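Local coordinates for protein transmembrane oligosaccharyl transferase (Archaeoglobus fulgidus, PDB 3WAJ) that belongs to the STT3 family of oligosaccharyl transferases, membrane proteins of the GT-C clan with a helical transmembrane part and a metal site that holds zinc, at residues 25-30 and 487-492; 164-169 and 428-433. All blocks are in the same frame, centred on the assembly; numbering follows the deposited sequence.

Interaction 1 (25-30 and 487-492)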
ATOM      1  N   VAL A  25     -11.770  11.468  18.665  1.00 56.54           N
ATOM      2  CA  VAL A  25     -10.762  10.774  19.454  1.00 53.60           C
ATOM      3  C   VAL A  25     -11.246   9.366  19.750  1.00 59.64           C
ATOM      4  O   VAL A  25     -10.481   8.406  19.653  1.00 66.07           O
ATOM      5  CB  VAL A  25     -10.441  11.497  20.774  1.00 53.10           C
ATOM      6  CG1 VAL A  25      -9.463  10.670  21.616  1.00 50.32           C
ATOM      7  CG2 VAL A  25      -9.850  12.861  20.502  1.00 51.98           C
ATOM      8  N   LYS A  26     -12.519   9.254  20.111  1.00 60.91           N
ATOM      9  CA  LYS A  26     -13.123   7.962  20.425  1.00 63.66           C
ATOM     10  C   LYS A  26     -12.982   7.037  19.227  1.00 57.29           C
ATOM     11  O   LYS A  26     -12.564   5.889  19.360  1.00 55.21           O
ATOM     12  CB  LYS A  26     -14.605   8.134  20.814  1.00 61.43           C
ATOM     13  CG  LYS A  26     -15.336   6.838  21.195  1.00 60.19           C
ATOM     14  CD  LYS A  26     -16.108   6.247  20.009  1.00 58.29           C
ATOM     15  CE  LYS A  26     -16.991   5.070  20.413  1.00 52.32           C
ATOM     16  NZ  LYS A  26     -16.262   3.938  21.013  1.00 52.63           N
ATOM     17  N   LEU A  27     -13.307   7.568  18.054  1.00 60.58           N
ATOM     18  CA  LEU A  27     -13.220   6.822  16.800  1.00 58.45           C
ATOM     19  C   LEU A  27     -11.777   6.518  16.382  1.00 52.82           C
ATOM     20  O   LEU A  27     -11.472   5.411  15.956  1.00 52.63           O
ATOM     21  CB  LEU A  27     -13.956   7.575  15.680  1.00 59.24           C
ATOM     22  CG  LEU A  27     -15.293   7.002  15.199  1.00 58.65           C
ATOM     23  CD1 LEU A  27     -16.048   6.362  16.338  1.00 56.86           C
ATOM     24  CD2 LEU A  27     -16.142   8.076  14.531  1.00 60.00           C
ATOM     25  N   ARG A  28     -10.871   7.475  16.517  1.00 57.82           N
ATOM     26  CA  ARG A  28      -9.535   7.278  15.939  1.00 56.59           C
ATOM     27  C   ARG A  28      -8.437   6.778  16.874  1.00 57.94           C
ATOM     28  O   ARG A  28      -7.482   6.149  16.425  1.00 61.12           O
ATOM     29  CB  ARG A  28      -9.096   8.532  15.184  1.00 49.87           C
ATOM     30  CG  ARG A  28      -9.891   8.743  13.921  1.00 50.43           C
ATOM     31  CD  ARG A  28     -10.158  10.211  13.652  1.00 61.29           C
ATOM     32  NE  ARG A  28     -11.259  10.370  12.706  1.00 65.78           N
ATOM     33  CZ  ARG A  28     -11.111  10.870  11.493  1.00 70.45           C
ATOM     34  NH1 ARG A  28      -9.919  11.277  11.115  1.00 75.08           N
ATOM     35  NH2 ARG A  28     -12.143  10.978  10.672  1.00 72.67           N
ATOM     36  N   ILE A  29      -8.577   7.051  18.165  1.00 58.45           N
ATOM     37  CA  ILE A  29      -7.570   6.652  19.145  1.00 54.92           C
ATOM     38  C   ILE A  29      -8.059   5.498  20.020  1.00 58.02           C
ATOM     39  O   ILE A  29      -7.310   4.566  20.312  1.00 62.06           O
ATOM     40  CB  ILE A  29      -7.148   7.854  20.015  1.00 51.73           C
ATOM     41  CG1 ILE A  29      -6.604   8.972  19.119  1.00 50.49           C
ATOM     42  CG2 ILE A  29      -6.142   7.447  21.086  1.00 51.72           C
ATOM     43  CD1 ILE A  29      -5.750   9.987  19.838  1.00 53.00           C
ATOM     44  N   LEU A  30      -9.328   5.556  20.414  1.00 59.88           N
ATOM     45  CA  LEU A  30      -9.894   4.609  21.387  1.00 63.82           C
ATOM     46  C   LEU A  30     -10.400   3.302  20.779  1.00 60.29           C
ATOM     47  O   LEU A  30     -10.077   2.216  21.260  1.00 60.50           O
ATOM     48  CB  LEU A  30     -11.025   5.270  22.179  1.00 62.97           C
ATOM     49  CG  LEU A  30     -10.733   5.871  23.552  1.00 61.78           C
ATOM     50  CD1 LEU A  30      -9.344   6.485  23.651  1.00 62.13           C
ATOM     51  CD2 LEU A  30     -11.805   6.898  23.886  1.00 62.48           C
ATOM     52  N   ILE A 487     -22.463   4.897  12.664  1.00 79.13           N
ATOM     53  CA  ILE A 487     -22.490   3.439  12.738  1.00 85.78           C
ATOM     54  C   ILE A 487     -21.337   2.800  11.960  1.00 88.85           C
ATOM     55  O   ILE A 487     -20.517   2.076  12.536  1.00 93.21           O
ATOM     56  CB  ILE A 487     -23.850   2.887  12.252  1.00 88.06           C
ATOM     57  CG1 ILE A 487     -24.959   3.347  13.191  1.00 88.11           C
ATOM     58  CG2 ILE A 487     -23.832   1.370  12.172  1.00 85.76           C
ATOM     59  CD1 ILE A 487     -24.680   3.014  14.638  1.00 88.29           C
ATOM     60  N   LEU A 488     -21.272   3.069  10.658  1.00 88.76           N
ATOM     61  CA  LEU A 488     -20.168   2.570   9.835  1.00 85.83           C
ATOM     62  C   LEU A 488     -18.813   3.047  10.368  1.00 74.49           C
ATOM     63  O   LEU A 488     -17.862   2.272  10.449  1.00 76.68           O
ATOM     64  CB  LEU A 488     -20.347   2.982   8.367  1.00 86.78           C
ATOM     65  CG  LEU A 488     -21.223   2.103   7.467  1.00 83.86           C
ATOM     66  CD1 LEU A 488     -21.295   0.681   7.997  1.00 85.70           C
ATOM     67  CD2 LEU A 488     -22.610   2.681   7.290  1.00 81.72           C
ATOM     68  N   ALA A 489     -18.755   4.323  10.743  1.00 67.65           N
ATOM     69  CA  ALA A 489     -17.545   4.936  11.286  1.00 67.01           C
ATOM     70  C   ALA A 489     -17.082   4.289  12.584  1.00 73.80           C
ATOM     71  O   ALA A 489     -15.891   4.257  12.867  1.00 76.46           O
ATOM     72  CB  ALA A 489     -17.768   6.397  11.504  1.00 64.49           C
ATOM     73  N   ASP A 490     -18.021   3.804  13.388  1.00 72.68           N
ATOM     74  CA  ASP A 490     -17.654   3.099  14.604  1.00 68.68           C
ATOM     75  C   ASP A 490     -17.226   1.655  14.290  1.00 71.84           C
ATOM     76  O   ASP A 490     -16.242   1.140  14.848  1.00 72.35           O
ATOM     77  CB  ASP A 490     -18.798   3.131  15.618  1.00 71.31           C
ATOM     78  CG  ASP A 490     -18.411   2.515  16.940  1.00 73.74           C
ATOM     79  OD1 ASP A 490     -17.804   3.236  17.767  1.00 70.35           O
ATOM     80  OD2 ASP A 490     -18.690   1.310  17.140  1.00 75.44           O
ATOM     81  N   ALA A 491     -17.947   1.022  13.368  1.00 70.47           N
ATOM     82  CA  ALA A 491     -17.673  -0.366  12.988  1.00 71.05           C
ATOM     83  C   ALA A 491     -16.398  -0.533  12.164  1.00 79.03           C
ATOM     84  O   ALA A 491     -15.804  -1.608  12.165  1.00 83.79           O
ATOM     85  CB  ALA A 491     -18.841  -0.942  12.239  1.00 70.36           C
ATOM     86  N   GLN A 492     -15.994   0.510  11.439  1.00 75.20           N
ATOM     87  CA  GLN A 492     -14.780   0.440  10.628  1.00 69.56           C
ATOM     88  C   GLN A 492     -13.549   0.898  11.397  1.00 63.09           C
ATOM     89  O   GLN A 492     -12.436   0.666  10.980  1.00 58.71           O
ATOM     90  CB  GLN A 492     -14.929   1.306   9.383  1.00 67.01           C
ATOM     91  CG  GLN A 492     -15.948   0.830   8.380  1.00 71.78           C
ATOM     92  CD  GLN A 492     -16.102   1.816   7.233  1.00 76.20           C
ATOM     93  OE1 GLN A 492     -15.395   2.826   7.172  1.00 75.53           O
ATOM     94  NE2 GLN A 492     -17.023   1.529   6.318  1.00 75.93           N
TER

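Interaction 2 (164-169 and 428-433)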
ATOM      1  N   ILE A 164      -3.994  11.507   5.218  1.00 36.10           N
ATOM      2  CA  ILE A 164      -4.756  12.431   6.053  1.00 39.86           C
ATOM      3  C   ILE A 164      -4.243  13.847   5.829  1.00 43.98           C
ATOM      4  O   ILE A 164      -5.023  14.792   5.803  1.00 47.19           O
ATOM      5  CB  ILE A 164      -4.761  12.051   7.568  1.00 47.83           C
ATOM      6  CG1 ILE A 164      -5.561  13.085   8.377  1.00 42.13           C
ATOM      7  CG2 ILE A 164      -3.351  11.928   8.122  1.00 47.70           C
ATOM      8  CD1 ILE A 164      -7.050  13.103   8.055  1.00 32.61           C
ATOM      9  N   TRP A 165      -2.937  13.986   5.604  1.00 41.02           N
ATOM     10  CA  TRP A 165      -2.343  15.312   5.470  1.00 41.32           C
ATOM     11  C   TRP A 165      -2.561  15.945   4.109  1.00 40.36           C
ATOM     12  O   TRP A 165      -2.552  17.174   3.983  1.00 49.81           O
ATOM     13  CB  TRP A 165      -0.861  15.272   5.836  1.00 44.06           C
ATOM     14  CG  TRP A 165      -0.672  14.809   7.256  1.00 44.77           C
ATOM     15  CD1 TRP A 165      -0.206  13.593   7.674  1.00 43.89           C
ATOM     16  CD2 TRP A 165      -0.973  15.554   8.441  1.00 43.46           C
ATOM     17  NE1 TRP A 165      -0.186  13.543   9.047  1.00 41.87           N
ATOM     18  CE2 TRP A 165      -0.649  14.735   9.544  1.00 46.95           C
ATOM     19  CE3 TRP A 165      -1.475  16.836   8.676  1.00 42.70           C
ATOM     20  CZ2 TRP A 165      -0.820  15.159  10.872  1.00 50.04           C
ATOM     21  CZ3 TRP A 165      -1.643  17.257   9.989  1.00 47.45           C
ATOM     22  CH2 TRP A 165      -1.316  16.420  11.071  1.00 50.50           C
ATOM     23  N   GLU A 166      -2.737  15.114   3.089  1.00 35.24           N
ATOM     24  CA  GLU A 166      -3.201  15.613   1.808  1.00 39.88           C
ATOM     25  C   GLU A 166      -4.540  16.295   2.042  1.00 41.48           C
ATOM     26  O   GLU A 166      -4.741  17.433   1.644  1.00 41.44           O
ATOM     27  CB  GLU A 166      -3.393  14.471   0.815  1.00 38.62           C
ATOM     28  CG  GLU A 166      -2.137  13.844   0.307  1.00 33.05           C
ATOM     29  CD  GLU A 166      -2.438  12.682  -0.604  1.00 36.01           C
ATOM     30  OE1 GLU A 166      -2.108  11.533  -0.232  1.00 40.77           O
ATOM     31  OE2 GLU A 166      -3.033  12.910  -1.681  1.00 33.33           O
ATOM     32  N   ALA A 167      -5.458  15.591   2.699  1.00 38.98           N
ATOM     33  CA  ALA A 167      -6.780  16.161   2.951  1.00 43.25           C
ATOM     34  C   ALA A 167      -6.688  17.422   3.812  1.00 46.96           C
ATOM     35  O   ALA A 167      -7.263  18.461   3.481  1.00 50.98           O
ATOM     36  CB  ALA A 167      -7.709  15.142   3.579  1.00 40.09           C
ATOM     37  N   PHE A 168      -5.939  17.336   4.902  1.00 40.47           N
ATOM     38  CA  PHE A 168      -5.831  18.440   5.847  1.00 41.92           C
ATOM     39  C   PHE A 168      -5.257  19.694   5.177  1.00 48.37           C
ATOM     40  O   PHE A 168      -5.821  20.773   5.300  1.00 55.57           O
ATOM     41  CB  PHE A 168      -4.979  18.016   7.052  1.00 42.99           C
ATOM     42  CG  PHE A 168      -4.922  19.040   8.162  1.00 42.17           C
ATOM     43  CD1 PHE A 168      -5.658  18.859   9.320  1.00 40.59           C
ATOM     44  CD2 PHE A 168      -4.107  20.164   8.057  1.00 49.00           C
ATOM     45  CE1 PHE A 168      -5.599  19.780  10.347  1.00 41.67           C
ATOM     46  CE2 PHE A 168      -4.050  21.097   9.075  1.00 50.40           C
ATOM     47  CZ  PHE A 168      -4.796  20.904  10.226  1.00 45.75           C
ATOM     48  N   TRP A 169      -4.138  19.574   4.474  1.00 45.48           N
ATOM     49  CA  TRP A 169      -3.553  20.770   3.881  1.00 47.11           C
ATOM     50  C   TRP A 169      -4.320  21.268   2.649  1.00 52.50           C
ATOM     51  O   TRP A 169      -4.305  22.465   2.354  1.00 62.55           O
ATOM     52  CB  TRP A 169      -2.045  20.595   3.604  1.00 40.51           C
ATOM     53  CG  TRP A 169      -1.241  20.392   4.878  1.00 43.73           C
ATOM     54  CD1 TRP A 169      -0.539  19.270   5.244  1.00 44.81           C
ATOM     55  CD2 TRP A 169      -1.090  21.325   5.964  1.00 43.95           C
ATOM     56  NE1 TRP A 169       0.044  19.457   6.477  1.00 41.62           N
ATOM     57  CE2 TRP A 169      -0.282  20.703   6.943  1.00 45.03           C
ATOM     58  CE3 TRP A 169      -1.560  22.621   6.201  1.00 43.89           C
ATOM     59  CZ2 TRP A 169       0.070  21.344   8.144  1.00 43.17           C
ATOM     60  CZ3 TRP A 169      -1.213  23.254   7.386  1.00 42.72           C
ATOM     61  CH2 TRP A 169      -0.408  22.615   8.346  1.00 45.66           C
ATOM     62  N   ALA A 428     -10.356   8.240  -2.897  1.00 59.81           N
ATOM     63  CA  ALA A 428     -11.673   8.425  -2.289  1.00 56.95           C
ATOM     64  C   ALA A 428     -11.649   9.412  -1.124  1.00 56.71           C
ATOM     65  O   ALA A 428     -12.595  10.189  -0.955  1.00 61.27           O
ATOM     66  CB  ALA A 428     -12.244   7.093  -1.850  1.00 57.06           C
ATOM     67  N   TYR A 429     -10.568   9.388  -0.337  1.00 49.00           N
ATOM     68  CA  TYR A 429     -10.461  10.232   0.860  1.00 46.99           C
ATOM     69  C   TYR A 429     -10.627  11.729   0.576  1.00 53.80           C
ATOM     70  O   TYR A 429     -11.022  12.502   1.451  1.00 56.55           O
ATOM     71  CB  TYR A 429      -9.159   9.960   1.624  1.00 41.77           C
ATOM     72  CG  TYR A 429      -7.901  10.106   0.802  1.00 39.93           C
ATOM     73  CD1 TYR A 429      -7.319  11.348   0.594  1.00 40.23           C
ATOM     74  CD2 TYR A 429      -7.277   8.999   0.258  1.00 37.67           C
ATOM     75  CE1 TYR A 429      -6.160  11.486  -0.160  1.00 38.86           C
ATOM     76  CE2 TYR A 429      -6.130   9.125  -0.483  1.00 42.07           C
ATOM     77  CZ  TYR A 429      -5.579  10.375  -0.698  1.00 40.04           C
ATOM     78  OH  TYR A 429      -4.428  10.501  -1.442  1.00 35.05           O
ATOM     79  N   TYR A 430     -10.346  12.138  -0.654  1.00 52.10           N
ATOM     80  CA  TYR A 430     -10.531  13.533  -1.020  1.00 49.34           C
ATOM     81  C   TYR A 430     -12.004  13.962  -1.050  1.00 55.04           C
ATOM     82  O   TYR A 430     -12.311  15.157  -0.940  1.00 54.75           O
ATOM     83  CB  TYR A 430      -9.851  13.815  -2.355  1.00 47.84           C
ATOM     84  CG  TYR A 430      -8.358  14.104  -2.279  1.00 44.93           C
ATOM     85  CD1 TYR A 430      -7.880  15.208  -1.593  1.00 47.23           C
ATOM     86  CD2 TYR A 430      -7.447  13.311  -2.940  1.00 43.80           C
ATOM     87  CE1 TYR A 430      -6.536  15.497  -1.546  1.00 46.00           C
ATOM     88  CE2 TYR A 430      -6.093  13.592  -2.904  1.00 47.18           C
ATOM     89  CZ  TYR A 430      -5.648  14.689  -2.206  1.00 45.92           C
ATOM     90  OH  TYR A 430      -4.307  14.987  -2.161  1.00 37.89           O
ATOM     91  N   PHE A 431     -12.919  13.002  -1.192  1.00 53.85           N
ATOM     92  CA  PHE A 431     -14.345  13.338  -1.242  1.00 61.64           C
ATOM     93  C   PHE A 431     -14.896  13.588   0.159  1.00 59.78           C
ATOM     94  O   PHE A 431     -15.935  14.230   0.321  1.00 57.61           O
ATOM     95  CB  PHE A 431     -15.159  12.245  -1.961  1.00 75.11           C
ATOM     96  CG  PHE A 431     -14.964  12.214  -3.457  1.00 84.52           C
ATOM     97  CD1 PHE A 431     -14.953  13.391  -4.194  1.00 90.41           C
ATOM     98  CD2 PHE A 431     -14.785  11.006  -4.125  1.00 91.31           C
ATOM     99  CE1 PHE A 431     -14.768  13.365  -5.575  1.00 96.03           C
ATOM    100  CE2 PHE A 431     -14.599  10.970  -5.506  1.00 94.16           C
ATOM    101  CZ  PHE A 431     -14.590  12.150  -6.229  1.00 96.38           C
ATOM    102  N   ALA A 432     -14.183  13.087   1.166  1.00 56.92           N
ATOM    103  CA  ALA A 432     -14.627  13.192   2.552  1.00 54.76           C
ATOM    104  C   ALA A 432     -14.970  14.636   2.946  1.00 51.03           C
ATOM    105  O   ALA A 432     -16.096  14.926   3.347  1.00 51.51           O
ATOM    106  CB  ALA A 432     -13.577  12.623   3.475  1.00 51.37           C
ATOM    107  N   ALA A 433     -14.000  15.536   2.822  1.00 45.54           N
ATOM    108  CA  ALA A 433     -14.237  16.946   3.111  1.00 48.43           C
ATOM    109  C   ALA A 433     -15.354  17.505   2.247  1.00 56.31           C
ATOM    110  O   ALA A 433     -16.108  18.357   2.705  1.00 63.62           O
ATOM    111  CB  ALA A 433     -12.975  17.758   2.918  1.00 43.51           C
TER

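Interaction 1 (25-30 and 487-492)
Leu27 lays its branched end against helix 474-491, with CD2 on the methyl of Ala489 (CD2 to CB 3.8 Å). Its CG sits 3.7 Å from Ala489 O, and its other methyl, CD1, turns to the aspartate, 4.0 Å from Asp490 CA. Here the axes of the two short helical segments lie 10.1 Å apart at closest, with N-to-C directions 18° apart. At that spacing a leucine can span the gap, while an alanine on the far side leaves it room; Leu27 and Ala489 are both buried, and Leu152 of helix 150-153 also touches Ala489.

Beside this apolar patch lies a looser polar one. In Asp490, CG stands anti to the backbone N (chi1 -175°), which carries OD1 toward helix 19-30. Lys26 bends at chi2 and again at chi4, and passes its CE within 3.3 Å of Asp490 OD1, nearer than its ammonium group. The salt bridge from Lys26 NZ to Asp490 OD1 is accordingly long, 3.7 Å. Asn31 joins both ends: its OD1 accepts a hydrogen bond from Lys26 NZ, and its ND2 makes a weak one to Asp490 OD1. Just before Asn31 the helix widens into a pi-type turn, in which Val25 O accepts from both Ile29 N and Leu30 N.

With direct pairing this slack, the opposite charges probably attract across the helices without fixing a tight geometry; Lys26 is probably directed mainly by its hydrogen bond to Asn31, with Asp490 held more loosely.

Interaction 2 (164-169 and 428-433)
Hydrogen bonds to the carboxylate of Glu166 join the two helices, and both tyrosine hydroxyls gather at one oxygen, OE2. Tyr429 OH donates to Glu166 OE2 at 2.8 Å, meeting it on the syn side but 35° out of the carboxylate plane. The second phenol comes very close, Tyr430 OH lying only 2.5 Å from Glu166 OE2, a very short bond, and is also hydrogen-bonded to Tyr211 OH. Extended beyond CG, Glu166 carries its carboxylate out to the two hydroxyls. In Tyr429, CG lies between the backbone N and the carbonyl carbon (chi1 55°), which brings its hydroxyl to the carboxylate.

The other oxygen, Glu166 OE1, accepts from His163 ND1. His163 belongs, with Asp47 and Asp161, to the zinc site, and Asp161-X-His163 is consistent with a variant of the DXD motif of the STT3 and GT-C families. Glu166 is thus in the second shell of the metal, where it probably helps to orient His163, and the tyrosines probably help to hold it.

Van der Waals contacts complete the junction. Tyr429 CE1 rests 3.4 Å above the plane of the Tyr430 ring, toward its rim. Small Ala167 lets Tyr430 approach the helix backbone, its CE1 4.4 Å from Ala167 N, while Glu166 CB lies 3.2 Å from Tyr430 OH. Trp215 touches both Glu166 and Tyr430.

Both segments of interaction 2 fall between those of interaction 1 in the sequence, and helix 474-491 follows helix 429-446 directly in the order of helices. The centres of interactions 1 and 2 are about 17 Å apart, the nearest atoms about 5 Å. Helix 150-153 touches both contacts; its Phe151 meets Arg28 as well as Ala167 and Ala432. Interaction 2 is the one tied to the metal, the Glu166 side chain lying about 7 Å from the zinc ion and about 4 Å from a bound sulfate, which probably came from the crystallisation liquor. Interaction 1 joins helix 19-30, the first modelled helix, to helix 474-491, probably the last of the membrane part.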